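Local coordinates for protein alcohol oxidase (Myceliophthora thermophila, PDB 6F74) that binds FAD and, as a VAO-type flavoprotein oxidase, probably couples substrate oxidation to the reduction of molecular oxygen, at residues Lys186-Ala191 with Ser197-Ser202; Thr485-Gly488 with Trp493-Ser496. All blocks are in the same frame, centred on the assembly; numbering follows the deposited sequence.

Interaction 1 of 2, residues Lys186-Ala191 with Ser197-Ser202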
ATOM      1  N   LYS A 186     -19.598  20.061  -5.983  1.00 32.65           N
ATOM      2  CA  LYS A 186     -20.946  19.492  -5.785  1.00 33.18           C
ATOM      3  C   LYS A 186     -21.325  18.568  -6.946  1.00 33.21           C
ATOM      4  O   LYS A 186     -21.958  17.525  -6.757  1.00 33.00           O
ATOM      5  CB  LYS A 186     -22.004  20.586  -5.598  1.00 34.58           C
ATOM      6  CG  LYS A 186     -23.396  20.032  -5.304  1.00 35.17           C
ATOM      7  CD  LYS A 186     -24.450  21.130  -5.102  1.00 36.64           C
ATOM      8  CE  LYS A 186     -25.304  21.332  -6.353  1.00 37.78           C
ATOM      9  NZ  LYS A 186     -26.294  22.467  -6.345  1.00 39.38           N
ATOM     10  N   LYS A 187     -20.911  18.958  -8.146  1.00 33.50           N
ATOM     11  CA  LYS A 187     -21.112  18.158  -9.357  1.00 33.57           C
ATOM     12  C   LYS A 187     -19.758  18.087 -10.056  1.00 32.82           C
ATOM     13  O   LYS A 187     -19.117  19.109 -10.280  1.00 33.01           O
ATOM     14  CB  LYS A 187     -22.179  18.812 -10.242  1.00 35.04           C
ATOM     15  CG  LYS A 187     -23.604  18.936  -9.663  1.00 35.98           C
ATOM     16  CD  LYS A 187     -24.406  19.871 -10.587  1.00 37.53           C
ATOM     17  CE  LYS A 187     -25.858  20.056 -10.188  1.00 38.67           C
ATOM     18  NZ  LYS A 187     -26.582  18.787  -9.920  1.00 38.36           N
ATOM     19  N   TYR A 188     -19.286  16.873 -10.323  1.00 31.94           N
ATOM     20  CA  TYR A 188     -18.011  16.699 -11.035  1.00 31.25           C
ATOM     21  C   TYR A 188     -17.930  17.563 -12.293  1.00 32.10           C
ATOM     22  O   TYR A 188     -18.798  17.480 -13.155  1.00 32.99           O
ATOM     23  CB  TYR A 188     -17.861  15.235 -11.421  1.00 30.60           C
ATOM     24  CG  TYR A 188     -16.770  14.888 -12.407  1.00 30.12           C
ATOM     25  CD1 TYR A 188     -15.463  15.334 -12.249  1.00 29.44           C
ATOM     26  CD2 TYR A 188     -17.054  14.060 -13.490  1.00 30.38           C
ATOM     27  CE1 TYR A 188     -14.470  14.982 -13.154  1.00 29.04           C
ATOM     28  CE2 TYR A 188     -16.075  13.698 -14.396  1.00 30.01           C
ATOM     29  CZ  TYR A 188     -14.800  14.150 -14.234  1.00 29.33           C
ATOM     30  OH  TYR A 188     -13.859  13.775 -15.168  1.00 29.03           O
ATOM     31  N   THR A 189     -16.850  18.342 -12.380  1.00 31.81           N
ATOM     32  CA  THR A 189     -16.560  19.241 -13.501  1.00 32.52           C
ATOM     33  C   THR A 189     -15.172  18.883 -14.017  1.00 31.62           C
ATOM     34  O   THR A 189     -14.181  19.036 -13.323  1.00 30.80           O
ATOM     35  CB  THR A 189     -16.604  20.717 -13.065  1.00 33.19           C
ATOM     36  OG1 THR A 189     -17.850  20.962 -12.440  1.00 33.96           O
ATOM     37  CG2 THR A 189     -16.448  21.670 -14.271  1.00 34.10           C
ATOM     38  N   SER A 190     -15.138  18.377 -15.249  1.00 31.85           N
ATOM     39  CA  SER A 190     -13.940  17.835 -15.856  1.00 31.08           C
ATOM     40  C   SER A 190     -13.149  18.951 -16.534  1.00 31.41           C
ATOM     41  O   SER A 190     -13.725  19.846 -17.159  1.00 32.50           O
ATOM     42  CB  SER A 190     -14.299  16.746 -16.871  1.00 31.27           C
ATOM     43  OG  SER A 190     -13.195  16.456 -17.725  1.00 30.85           O
ATOM     44  N   ALA A 191     -11.822  18.835 -16.453  1.00 30.50           N
ATOM     45  CA  ALA A 191     -10.896  19.724 -17.132  1.00 30.65           C
ATOM     46  C   ALA A 191     -11.084  19.791 -18.644  1.00 31.48           C
ATOM     47  O   ALA A 191     -10.779  20.821 -19.242  1.00 32.07           O
ATOM     48  CB  ALA A 191      -9.458  19.330 -16.796  1.00 29.49           C
ATOM     49  N   SER A 197     -17.538   9.392 -18.371  1.00 31.41           N
ATOM     50  CA  SER A 197     -17.592   8.699 -17.080  1.00 30.56           C
ATOM     51  C   SER A 197     -18.988   8.293 -16.683  1.00 31.12           C
ATOM     52  O   SER A 197     -19.152   7.328 -15.908  1.00 30.56           O
ATOM     53  CB  SER A 197     -17.034   9.576 -15.958  1.00 29.89           C
ATOM     54  OG  SER A 197     -17.917  10.651 -15.681  1.00 30.65           O
ATOM     55  N   GLY A 198     -19.984   9.072 -17.132  1.00 32.25           N
ATOM     56  CA  GLY A 198     -21.371   8.854 -16.747  1.00 32.92           C
ATOM     57  C   GLY A 198     -21.652   9.330 -15.321  1.00 32.52           C
ATOM     58  O   GLY A 198     -22.729   9.056 -14.779  1.00 32.91           O
ATOM     59  N   TRP A 199     -20.695  10.052 -14.717  1.00 31.81           N
ATOM     60  CA  TRP A 199     -20.764  10.407 -13.307  1.00 31.32           C
ATOM     61  C   TRP A 199     -21.241  11.842 -13.186  1.00 32.13           C
ATOM     62  O   TRP A 199     -20.531  12.761 -13.602  1.00 32.20           O
ATOM     63  CB  TRP A 199     -19.393  10.255 -12.642  1.00 30.06           C
ATOM     64  CG  TRP A 199     -19.396  10.596 -11.164  1.00 29.58           C
ATOM     65  CD1 TRP A 199     -18.853  11.706 -10.573  1.00 29.42           C
ATOM     66  CD2 TRP A 199     -19.962   9.815 -10.109  1.00 29.24           C
ATOM     67  NE1 TRP A 199     -19.055  11.670  -9.214  1.00 29.04           N
ATOM     68  CE2 TRP A 199     -19.731  10.519  -8.900  1.00 28.91           C
ATOM     69  CE3 TRP A 199     -20.655   8.595 -10.067  1.00 29.24           C
ATOM     70  CZ2 TRP A 199     -20.159  10.038  -7.662  1.00 28.58           C
ATOM     71  CZ3 TRP A 199     -21.090   8.116  -8.826  1.00 28.89           C
ATOM     72  CH2 TRP A 199     -20.862   8.860  -7.651  1.00 28.58           C
ATOM     73  N   THR A 200     -22.430  12.029 -12.597  1.00 32.78           N
ATOM     74  CA  THR A 200     -22.948  13.386 -12.370  1.00 33.64           C
ATOM     75  C   THR A 200     -23.106  13.653 -10.863  1.00 33.25           C
ATOM     76  O   THR A 200     -23.827  14.581 -10.452  1.00 34.06           O
ATOM     77  CB  THR A 200     -24.271  13.593 -13.108  1.00 35.06           C
ATOM     78  OG1 THR A 200     -25.151  12.522 -12.723  1.00 35.06           O
ATOM     79  CG2 THR A 200     -24.055  13.693 -14.666  1.00 35.69           C
ATOM     80  N   GLY A 201     -22.418  12.840 -10.055  1.00 32.07           N
ATOM     81  CA  GLY A 201     -22.363  13.057  -8.622  1.00 31.60           C
ATOM     82  C   GLY A 201     -21.269  14.028  -8.266  1.00 31.18           C
ATOM     83  O   GLY A 201     -20.664  14.671  -9.152  1.00 31.38           O
ATOM     84  N   SER A 202     -21.011  14.142  -6.961  1.00 30.65           N
ATOM     85  CA  SER A 202     -19.999  15.056  -6.459  1.00 30.28           C
ATOM     86  C   SER A 202     -18.581  14.517  -6.683  1.00 29.19           C
ATOM     87  O   SER A 202     -18.381  13.333  -7.014  1.00 28.62           O
ATOM     88  CB  SER A 202     -20.241  15.348  -4.975  1.00 30.20           C
ATOM     89  OG  SER A 202     -21.508  15.937  -4.733  1.00 31.28           O
TER
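Tyr188 lies against the returning run Ser197-Ser202 with one edge of its ring, and its backbone is bonded there too. Tyr188 N donates to Gly201 O at 2.8 Å, a nearly straight bond at 168°. From that point the side chain sets off toward Trp199. Its CB is 3.8 Å from Trp199 CD1, meeting the indole at its edge. With CG anti to the backbone N (chi1 167°), the phenol runs back along the other segment: CD2 sits 3.7 Å from Trp199 O, which lies at the ring edge and in its plane, and CE2 comes within 3.8 Å of Ser197 OG. At the tip, Tyr188 OH leaves the pair and hydrogen-bonds Glu262 OE1 in strand 260-266, which holds the end of the phenol in position.

Ser197 does more than border the phenol. Its OG accepts from Trp199 N at 3.0 Å, an ST turn that shapes the backbone leading into the tryptophan. Replacing Ser197 with an alanine would probably leave Trp199 N without this acceptor and free the turn to shift, disturbing the edge along which Tyr188 lies. The indole itself is held through Trp199 NE1, which donates to Ser202 O at 2.8 Å, the oxygen lying in the ring plane while the donor stands above the carbonyl plane. A second tie across the segments comes from Ser202 OG, which donates to Lys186 O at 2.6 Å, tilted 33° from that carbonyl plane.

The bonds to Gly201 O and Lys186 O join the two sides, while the other two shape the returning run. Strands 179-185 and 203-208 pair antiparallel, and this is the long, irregular connection of their beta-hairpin, at the surface of the FAD-binding domain and away from the FAD-binding residues.

Interaction 2 of 2, residues Thr485-Gly488 with Trp493-Ser496; sequences TSSG and WRVS
Ser487 and Arg494 meet through torsions that turn the serine hydroxyl to the arginine and stretch the arginine toward it. In Ser487, OG is anti to the backbone N (chi1 -177°). Arg494 bends at chi2 (-51°) and then runs extended through chi3 (-171°), so that its chain spans most of the 11.3 Å between Ser487 CA and Arg494 CA. The touch is small and edge-on: Arg494 NH2 stands 3.2 Å from Ser487 OG and 3.6 Å from Ser487 CB, with the serine at the rim of the guanidinium, close to its plane, rather than over a face. Despite the short separation, the angle between NH2 and OG is too poor for a hydrogen bond.

The two groups share a partner outside both segments, Asp258. Its OD2 forms a salt bridge with Arg494 NH2, and its OD1 is hydrogen-bonded to Ser487 OG. That hydroxyl also meets Leu489 N, while Arg494 NH1 is taken up by Val478 O, so the guanidinium is held through both terminal nitrogens, which should limit its turning. The side chain of Arg494 remains about 12 Å from those of the FAD-binding residues His246 and Tyr540.

The chemistry therefore implies a contact mediated by a carboxylate: the negative charge of Asp258 probably balances the arginine, and serine and arginine are probably neighbours because both bind it.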
ATOM      1  N   THR A 485     -15.261  -0.594 -18.303  1.00 28.42           N
ATOM      2  CA  THR A 485     -14.132  -1.001 -19.151  1.00 28.33           C
ATOM      3  C   THR A 485     -12.982   0.015 -19.219  1.00 27.82           C
ATOM      4  O   THR A 485     -11.917  -0.314 -19.751  1.00 27.61           O
ATOM      5  CB  THR A 485     -14.595  -1.273 -20.580  1.00 29.42           C
ATOM      6  OG1 THR A 485     -15.184  -0.082 -21.107  1.00 30.09           O
ATOM      7  CG2 THR A 485     -15.619  -2.416 -20.626  1.00 29.99           C
ATOM      8  N   SER A 486     -13.190   1.243 -18.733  1.00 27.70           N
ATOM      9  CA  SER A 486     -12.095   2.222 -18.609  1.00 27.16           C
ATOM     10  C   SER A 486     -11.109   1.870 -17.469  1.00 26.07           C
ATOM     11  O   SER A 486     -10.027   2.448 -17.359  1.00 25.57           O
ATOM     12  CB  SER A 486     -12.659   3.627 -18.378  1.00 27.45           C
ATOM     13  OG  SER A 486     -13.141   3.764 -17.064  1.00 27.02           O
ATOM     14  N   SER A 487     -11.510   0.955 -16.592  1.00 25.75           N
ATOM     15  CA  SER A 487     -10.677   0.522 -15.478  1.00 24.83           C
ATOM     16  C   SER A 487      -9.553  -0.415 -15.883  1.00 24.54           C
ATOM     17  O   SER A 487      -9.713  -1.238 -16.782  1.00 25.05           O
ATOM     18  CB  SER A 487     -11.537  -0.192 -14.447  1.00 24.68           C
ATOM     19  OG  SER A 487     -10.764  -0.558 -13.344  1.00 23.86           O
ATOM     20  N   GLY A 488      -8.428  -0.298 -15.183  1.00 23.78           N
ATOM     21  CA  GLY A 488      -7.290  -1.186 -15.357  1.00 23.46           C
ATOM     22  C   GLY A 488      -7.101  -2.217 -14.261  1.00 22.95           C
ATOM     23  O   GLY A 488      -6.030  -2.823 -14.188  1.00 22.62           O
ATOM     24  N   TRP A 493     -10.077  -9.041  -8.931  1.00 22.46           N
ATOM     25  CA  TRP A 493     -10.857  -8.180  -8.015  1.00 22.24           C
ATOM     26  C   TRP A 493     -12.358  -8.307  -8.231  1.00 22.80           C
ATOM     27  O   TRP A 493     -13.134  -8.166  -7.286  1.00 22.71           O
ATOM     28  CB  TRP A 493     -10.506  -6.707  -8.196  1.00 22.02           C
ATOM     29  CG  TRP A 493      -9.245  -6.309  -7.545  1.00 21.40           C
ATOM     30  CD1 TRP A 493      -8.108  -5.910  -8.169  1.00 21.24           C
ATOM     31  CD2 TRP A 493      -9.004  -6.226  -6.146  1.00 20.90           C
ATOM     32  NE1 TRP A 493      -7.162  -5.575  -7.236  1.00 20.68           N
ATOM     33  CE2 TRP A 493      -7.679  -5.791  -5.987  1.00 20.48           C
ATOM     34  CE3 TRP A 493      -9.769  -6.498  -5.010  1.00 20.82           C
ATOM     35  CZ2 TRP A 493      -7.098  -5.592  -4.721  1.00 20.00           C
ATOM     36  CZ3 TRP A 493      -9.187  -6.303  -3.752  1.00 20.34           C
ATOM     37  CH2 TRP A 493      -7.864  -5.858  -3.626  1.00 19.95           C
ATOM     38  N   ARG A 494     -12.751  -8.580  -9.476  1.00 23.44           N
ATOM     39  CA  ARG A 494     -14.137  -8.647  -9.824  1.00 24.08           C
ATOM     40  C   ARG A 494     -14.814  -9.949  -9.372  1.00 24.31           C
ATOM     41  O   ARG A 494     -16.029 -10.027  -9.438  1.00 24.81           O
ATOM     42  CB  ARG A 494     -14.346  -8.446 -11.341  1.00 24.78           C
ATOM     43  CG  ARG A 494     -13.619  -7.236 -11.955  1.00 24.64           C
ATOM     44  CD  ARG A 494     -13.896  -5.971 -11.167  1.00 24.29           C
ATOM     45  NE  ARG A 494     -13.385  -4.791 -11.844  1.00 24.32           N
ATOM     46  CZ  ARG A 494     -13.351  -3.555 -11.328  1.00 24.04           C
ATOM     47  NH1 ARG A 494     -13.824  -3.295 -10.120  1.00 23.74           N
ATOM     48  NH2 ARG A 494     -12.831  -2.558 -12.044  1.00 24.12           N
ATOM     49  N   VAL A 495     -14.036 -10.959  -8.961  1.00 24.03           N
ATOM     50  CA  VAL A 495     -14.584 -12.231  -8.444  1.00 24.25           C
ATOM     51  C   VAL A 495     -14.199 -12.556  -7.006  1.00 23.64           C
ATOM     52  O   VAL A 495     -14.764 -13.474  -6.434  1.00 23.80           O
ATOM     53  CB  VAL A 495     -14.251 -13.440  -9.382  1.00 24.78           C
ATOM     54  CG1 VAL A 495     -14.848 -13.236 -10.769  1.00 25.55           C
ATOM     55  CG2 VAL A 495     -12.758 -13.714  -9.503  1.00 24.43           C
ATOM     56  N   SER A 496     -13.278 -11.792  -6.414  1.00 22.99           N
ATOM     57  CA  SER A 496     -12.733 -12.114  -5.097  1.00 22.46           C
ATOM     58  C   SER A 496     -13.207 -11.105  -4.060  1.00 22.11           C
ATOM     59  O   SER A 496     -12.872  -9.922  -4.161  1.00 21.86           O
ATOM     60  CB  SER A 496     -11.208 -12.144  -5.167  1.00 22.09           C
ATOM     61  OG  SER A 496     -10.799 -12.943  -6.275  1.00 22.51           O
TER

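Following the chain from the N terminus, interaction 1 comes first: 186-191 leaves strand 179-185, and the run 197-202 leads into strand 203-208, closing the loop between two antiparallel neighbours of the FAD-binding domain. Nearly three hundred residues later, interaction 2 closes a second loop, where 485-488 and 493-496 lie between helix 477-480 and strand 498-503 of the seven-stranded antiparallel sheet. The two are in series, neither nested nor crossed. The centres of interactions 1 and 2 are about 21 Å apart and their nearest atoms about 7 Å, without touching. Interaction 1 reaches forward to Glu262 in strand 260-266; four residues before it, Asp258 ties interaction 2 back to helix 256-259.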